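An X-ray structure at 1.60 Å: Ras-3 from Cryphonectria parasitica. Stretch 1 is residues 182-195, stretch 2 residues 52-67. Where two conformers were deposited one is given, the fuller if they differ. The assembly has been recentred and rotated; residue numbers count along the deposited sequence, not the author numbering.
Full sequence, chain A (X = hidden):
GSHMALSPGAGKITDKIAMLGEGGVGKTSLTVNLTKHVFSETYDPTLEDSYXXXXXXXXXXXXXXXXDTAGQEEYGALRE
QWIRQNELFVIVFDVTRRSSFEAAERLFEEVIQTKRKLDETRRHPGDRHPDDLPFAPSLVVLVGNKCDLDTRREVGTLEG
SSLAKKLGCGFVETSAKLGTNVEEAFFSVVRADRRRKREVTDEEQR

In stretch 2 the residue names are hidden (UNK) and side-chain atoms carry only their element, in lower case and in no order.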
# COMPACT_ATOMS: atom_id res chain seq x y z
N VAL A 182 8.81 4.42 -4.47
CA VAL A 182 7.49 3.90 -4.80
C VAL A 182 7.54 2.40 -5.17
O VAL A 182 6.78 1.60 -4.63
CB VAL A 182 6.78 4.72 -5.91
CG1 VAL A 182 5.45 4.05 -6.27
CG2 VAL A 182 6.53 6.14 -5.44
N GLU A 183 8.43 2.01 -6.08
CA GLU A 183 8.50 0.58 -6.43
C GLU A 183 8.85 -0.29 -5.21
O GLU A 183 8.28 -1.36 -5.02
CB GLU A 183 9.47 0.31 -7.59
CG GLU A 183 8.93 0.72 -8.94
CD GLU A 183 9.84 0.32 -10.09
OE1 GLU A 183 10.95 -0.21 -9.84
OE2 GLU A 183 9.45 0.57 -11.25
N GLU A 184 9.80 0.16 -4.39
CA GLU A 184 10.18 -0.59 -3.20
C GLU A 184 8.96 -0.86 -2.32
O GLU A 184 8.79 -1.95 -1.78
CB GLU A 184 11.25 0.15 -2.41
CG GLU A 184 12.64 0.03 -3.02
CD GLU A 184 12.87 0.90 -4.25
OE1 GLU A 184 11.99 1.69 -4.67
OE2 GLU A 184 13.97 0.77 -4.82
N ALA A 185 8.09 0.14 -2.19
CA ALA A 185 6.93 0.01 -1.33
C ALA A 185 5.98 -1.08 -1.83
O ALA A 185 5.64 -2.00 -1.08
CB ALA A 185 6.22 1.32 -1.23
N PHE A 186 5.55 -0.97 -3.08
CA PHE A 186 4.64 -1.97 -3.66
C PHE A 186 5.26 -3.36 -3.75
O PHE A 186 4.60 -4.35 -3.45
CB PHE A 186 4.16 -1.55 -5.06
CG PHE A 186 3.13 -0.46 -5.05
CD1 PHE A 186 1.78 -0.78 -4.95
CD2 PHE A 186 3.49 0.87 -5.19
CE1 PHE A 186 0.82 0.20 -4.95
CE2 PHE A 186 2.51 1.86 -5.20
CZ PHE A 186 1.18 1.52 -5.08
N PHE A 187 6.51 -3.43 -4.20
CA PHE A 187 7.13 -4.74 -4.36
C PHE A 187 7.40 -5.42 -3.01
O PHE A 187 7.56 -6.63 -2.95
CB PHE A 187 8.44 -4.64 -5.15
CG PHE A 187 8.28 -4.13 -6.55
CD1 PHE A 187 7.03 -3.91 -7.11
CD2 PHE A 187 9.39 -3.89 -7.33
CE1 PHE A 187 6.89 -3.45 -8.41
CE2 PHE A 187 9.27 -3.42 -8.63
CZ PHE A 187 8.02 -3.21 -9.17
N SER A 188 7.44 -4.64 -1.94
CA SER A 188 7.77 -5.19 -0.63
C SER A 188 6.82 -6.30 -0.21
O SER A 188 7.23 -7.28 0.41
CB SER A 188 7.86 -4.09 0.44
OG SER A 188 6.58 -3.54 0.75
N VAL A 189 5.54 -6.15 -0.53
CA VAL A 189 4.57 -7.15 -0.08
C VAL A 189 4.62 -8.40 -0.95
O VAL A 189 4.34 -9.50 -0.48
CB VAL A 189 3.15 -6.58 0.02
CG1 VAL A 189 3.01 -5.73 1.29
CG2 VAL A 189 2.80 -5.78 -1.22
N VAL A 190 4.98 -8.23 -2.21
CA VAL A 190 5.21 -9.38 -3.07
C VAL A 190 6.43 -10.16 -2.57
O VAL A 190 6.39 -11.39 -2.48
CB VAL A 190 5.46 -8.97 -4.53
CG1 VAL A 190 5.86 -10.21 -5.36
CG2 VAL A 190 4.22 -8.25 -5.11
N ARG A 191 7.49 -9.43 -2.26
CA ARG A 191 8.72 -10.02 -1.75
C ARG A 191 8.46 -10.77 -0.45
O ARG A 191 8.99 -11.87 -0.25
CB ARG A 191 9.78 -8.94 -1.54
CG ARG A 191 10.39 -8.45 -2.84
CD ARG A 191 11.37 -7.33 -2.67
NE ARG A 191 12.00 -7.02 -3.95
CZ ARG A 191 12.17 -5.80 -4.44
NH1 ARG A 191 11.76 -4.75 -3.76
NH2 ARG A 191 12.75 -5.63 -5.64
N ALA A 192 7.61 -10.21 0.41
CA ALA A 192 7.29 -10.86 1.67
C ALA A 192 6.51 -12.16 1.46
O ALA A 192 6.78 -13.17 2.11
CB ALA A 192 6.51 -9.91 2.58
N ASP A 193 5.54 -12.12 0.55
CA ASP A 193 4.74 -13.30 0.23
C ASP A 193 5.64 -14.44 -0.25
O ASP A 193 5.46 -15.59 0.14
CB ASP A 193 3.70 -12.96 -0.84
CG ASP A 193 2.75 -14.11 -1.12
OD1 ASP A 193 2.49 -14.91 -0.20
OD2 ASP A 193 2.26 -14.20 -2.27
N ARG A 194 6.62 -14.11 -1.08
CA ARG A 194 7.56 -15.12 -1.56
C ARG A 194 8.50 -15.62 -0.48
O ARG A 194 8.89 -16.78 -0.48
CB ARG A 194 8.38 -14.56 -2.71
CG ARG A 194 7.55 -14.26 -3.92
CD ARG A 194 8.44 -13.67 -5.00
NE ARG A 194 7.64 -13.12 -6.08
CZ ARG A 194 8.14 -12.42 -7.09
NH1 ARG A 194 9.45 -12.19 -7.15
NH2 ARG A 194 7.34 -11.94 -8.02
N ARG A 195 8.89 -14.72 0.41
CA ARG A 195 9.74 -15.07 1.54
C ARG A 195 9.07 -16.15 2.39
O ARG A 195 9.73 -17.04 2.93
CB ARG A 195 10.02 -13.83 2.39
CG ARG A 195 11.10 -13.97 3.46
CD ARG A 195 10.86 -13.03 4.66
NE ARG A 195 10.64 -11.65 4.25
CZ ARG A 195 9.83 -10.80 4.88
NH1 ARG A 195 9.68 -9.56 4.44
NH2 ARG A 195 9.16 -11.20 5.95
N UNK A 52 -2.78 -1.45 -13.36
CA UNK A 52 -1.92 -2.60 -13.58
C UNK A 52 -0.47 -2.19 -13.78
O UNK A 52 -0.17 -1.18 -14.42
c UNK A 52 -3.74 -4.07 -14.66
c UNK A 52 -5.32 -2.55 -17.07
n UNK A 52 -6.37 -2.58 -16.25
n UNK A 52 -5.23 -1.61 -18.00
n UNK A 52 -4.34 -3.45 -16.98
c UNK A 52 -2.39 -3.40 -14.81
c UNK A 52 -4.27 -4.54 -16.01
N UNK A 53 0.42 -3.01 -13.24
CA UNK A 53 1.85 -2.87 -13.51
C UNK A 53 2.44 -4.23 -13.88
O UNK A 53 2.46 -5.16 -13.07
n UNK A 53 6.11 -1.45 -13.58
c UNK A 53 4.12 -2.32 -12.39
c UNK A 53 7.09 -0.89 -12.88
n UNK A 53 6.81 -0.07 -11.87
c UNK A 53 4.68 -1.26 -13.33
c UNK A 53 2.58 -2.29 -12.29
n UNK A 53 8.35 -1.14 -13.17
N UNK A 54 2.90 -4.36 -15.12
CA UNK A 54 3.70 -5.50 -15.50
C UNK A 54 5.13 -5.12 -15.14
O UNK A 54 5.57 -4.00 -15.41
c UNK A 54 3.60 -5.76 -17.01
c UNK A 54 2.23 -6.21 -17.44
n UNK A 54 2.30 -8.02 -19.05
c UNK A 54 2.20 -6.71 -18.88
o UNK A 54 2.07 -5.93 -19.83
N UNK A 55 5.82 -6.05 -14.48
CA UNK A 55 7.18 -5.79 -14.03
C UNK A 55 7.91 -7.10 -13.82
O UNK A 55 7.33 -8.18 -13.98
c UNK A 55 7.16 -4.99 -12.70
s UNK A 55 6.09 -5.71 -11.41
N UNK A 56 9.19 -6.99 -13.50
CA UNK A 56 9.97 -8.13 -13.05
C UNK A 56 10.44 -7.80 -11.64
O UNK A 56 11.17 -6.83 -11.43
c UNK A 56 10.79 -8.50 -15.40
c UNK A 56 11.21 -8.37 -13.94
c UNK A 56 11.94 -9.62 -13.50
N UNK A 57 9.99 -8.60 -10.67
CA UNK A 57 10.39 -8.42 -9.28
C UNK A 57 11.37 -9.52 -8.89
O UNK A 57 11.02 -10.70 -8.87
c UNK A 57 9.61 -8.25 -6.91
c UNK A 57 9.16 -8.44 -8.33
c UNK A 57 8.17 -7.35 -8.72
c UNK A 57 6.72 -7.54 -8.11
N UNK A 58 12.60 -9.13 -8.59
CA UNK A 58 13.63 -10.09 -8.22
C UNK A 58 13.67 -11.27 -9.19
O UNK A 58 13.60 -12.42 -8.77
c UNK A 58 13.53 -9.45 -5.77
c UNK A 58 13.43 -10.57 -6.77
o UNK A 58 14.11 -8.39 -6.12
o UNK A 58 13.04 -9.61 -4.63
N UNK A 59 13.75 -10.95 -10.48
CA UNK A 59 13.91 -11.95 -11.52
C UNK A 59 12.64 -12.66 -11.98
O UNK A 59 12.66 -13.37 -12.97
N UNK A 60 11.55 -12.48 -11.24
CA UNK A 60 10.30 -13.15 -11.58
C UNK A 60 9.30 -12.18 -12.22
O UNK A 60 8.90 -11.20 -11.59
c UNK A 60 10.60 -14.64 -9.56
c UNK A 60 11.23 -15.72 -10.40
c UNK A 60 8.36 -14.52 -10.71
c UNK A 60 9.63 -13.76 -10.33
N UNK A 61 8.90 -12.44 -13.48
CA UNK A 61 7.88 -11.59 -14.11
C UNK A 61 6.60 -11.64 -13.30
O UNK A 61 6.14 -12.74 -12.96
c UNK A 61 9.37 -13.50 -14.39
c UNK A 61 8.95 -13.00 -15.74
c UNK A 61 7.66 -12.27 -15.47
N UNK A 62 6.06 -10.46 -13.00
CA UNK A 62 4.86 -10.31 -12.18
C UNK A 62 3.91 -9.31 -12.84
O UNK A 62 4.35 -8.44 -13.59
c UNK A 62 5.22 -9.83 -10.78
o UNK A 62 6.32 -10.56 -10.25
N UNK A 63 2.63 -9.44 -12.54
CA UNK A 63 1.62 -8.52 -13.07
C UNK A 63 0.71 -8.14 -11.91
O UNK A 63 -0.13 -8.91 -11.48
n UNK A 63 -1.05 -6.51 -15.91
c UNK A 63 0.02 -8.22 -15.03
c UNK A 63 0.83 -9.18 -14.21
c UNK A 63 -0.27 -6.91 -14.85
n UNK A 63 -0.61 -8.59 -16.20
c UNK A 63 -1.24 -7.54 -16.71
N UNK A 64 0.92 -6.94 -11.39
CA UNK A 64 0.21 -6.47 -10.21
C UNK A 64 -1.08 -5.79 -10.66
O UNK A 64 -1.09 -5.01 -11.60
c UNK A 64 3.30 -4.83 -8.38
c UNK A 64 1.07 -5.49 -9.43
c UNK A 64 2.62 -7.25 -8.54
c UNK A 64 2.54 -5.88 -9.21
N UNK A 65 -2.18 -6.12 -9.99
CA UNK A 65 -3.44 -5.41 -10.19
C UNK A 65 -3.70 -4.67 -8.89
O UNK A 65 -3.84 -5.28 -7.83
o UNK A 65 -7.12 -6.41 -12.78
c UNK A 65 -5.91 -5.74 -10.85
o UNK A 65 -7.21 -7.72 -11.02
c UNK A 65 -4.57 -6.39 -10.51
c UNK A 65 -6.82 -6.69 -11.60
N UNK A 66 -3.76 -3.34 -8.97
CA UNK A 66 -3.87 -2.54 -7.76
C UNK A 66 -5.22 -1.85 -7.70
O UNK A 66 -5.57 -1.06 -8.56
c UNK A 66 -2.86 -0.62 -6.46
c UNK A 66 -2.74 -1.48 -7.70
c UNK A 66 -1.38 -2.18 -7.69
c UNK A 66 -0.44 -1.64 -8.71
N UNK A 67 -5.99 -2.19 -6.66
CA UNK A 67 -7.25 -1.54 -6.38
C UNK A 67 -7.07 -0.22 -5.64
O UNK A 67 -6.70 -0.19 -4.47
c UNK A 67 -10.35 -1.96 -6.69
c UNK A 67 -9.58 -1.97 -5.38
c UNK A 67 -10.31 -2.80 -4.34
c UNK A 67 -8.16 -2.48 -5.58
O HOH W 1 13.30 -6.40 -8.62
O HOH W 2 11.85 -13.30 -6.43

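Position 52 carries seven side-chain atoms: three carbons, a nitrogen, then a carbon bearing two more nitrogens. That guanidinium identifies Arg52, which lies out of reach of the helix 182-195. Position 53 repeats the pattern, and here two terminal nitrogens each lie 2.8 Å from OE2 of Glu183, so the residue is Arg53. Its NH1 and NH2 both donate to Glu183 OE2, at N-H...O angles of 143° and 144°, forming a salt bridge. Phe187 CZ lies over one face of the guanidinium, 4.3 Å from Arg53 NH2, though NH2 approaches the Phe187 ring obliquely.

At position 54, three carbons end in one oxygen and one nitrogen: an amide, hence Gln54, out of reach of the helix. Position 55 has one carbon and a sulfur, and the sulfur lies 3.8 Å from Phe187 CE1. It is Cys55, with SG 4.6 Å from the centroid of the Phe187 ring and 47° off its normal, an oblique approach. Position 56 has three carbons forked at the first and directed away from the helix: Val56.

Position 57 has four carbons, forked at the first, with one arm two carbons long, and they pack over the Phe187 ring and against Val190. This is Ile57. Its CG1 lies 3.8 Å from the Phe187 ring centroid and only 7° off the normal, a CH-pi contact over the face, while CD1 reaches Val190 CG1 at 3.9 Å. At position 58 two carbons end in two oxygens, one of them 2.9 Å from Arg191 NE; a carboxylate this short makes Asp58. Besides NE to OD2, Arg191 NH2 donates to Asp58 OD1 at 3.1 Å, completing a two-pronged salt bridge.

Position 59 has no side-chain atoms and a phi of 82°, which favours Gly59. Position 60 again has four carbons forked at the first, one arm being longer; its CB is 3.6 Å from Arg194 NH1. It is Ile60, whose CG1 lies over one face of the Arg194 guanidinium, and it closes the type I' turn begun at Ile57. Position 61 has three carbons closing a ring onto the backbone nitrogen: Pro61, pointing away.

One carbon and one oxygen at position 62, the oxygen 2.8 Å from Arg194 NH2, give Ser62; the angle of 118° makes this hydrogen bond to OG weak. Position 63 has a carbon and a five-membered ring with two nitrogens, so His63, out of reach. Position 64 has four carbons forked at the second, packed against Phe187 and Val190: Leu64, with CD1 3.8 Å from Phe187 CE1 and CD2 3.9 Å from Val190 CG2. Position 65, three carbons ending in two oxygens, is Glu65. Position 66 has four carbons, forked at the first with one arm two carbons long, against Phe186: Ile66, whose CG2 lies 4.1 Å from Phe186 CE1. Position 67 has four carbons, forked at the second: Leu67; neither it nor Glu65 reaches the helix.

The contact thus combines apolar packing around Phe187 and Val190 with salt bridges at Glu183 and Arg191. Arg194 NH1 adds a hydrogen bond to the backbone oxygen Ile57 O, 2.8 Å at 159°, tying the helix to the hairpin turn.

Stretch 2 (52-67) RRQCVIDGIPSHLEIL
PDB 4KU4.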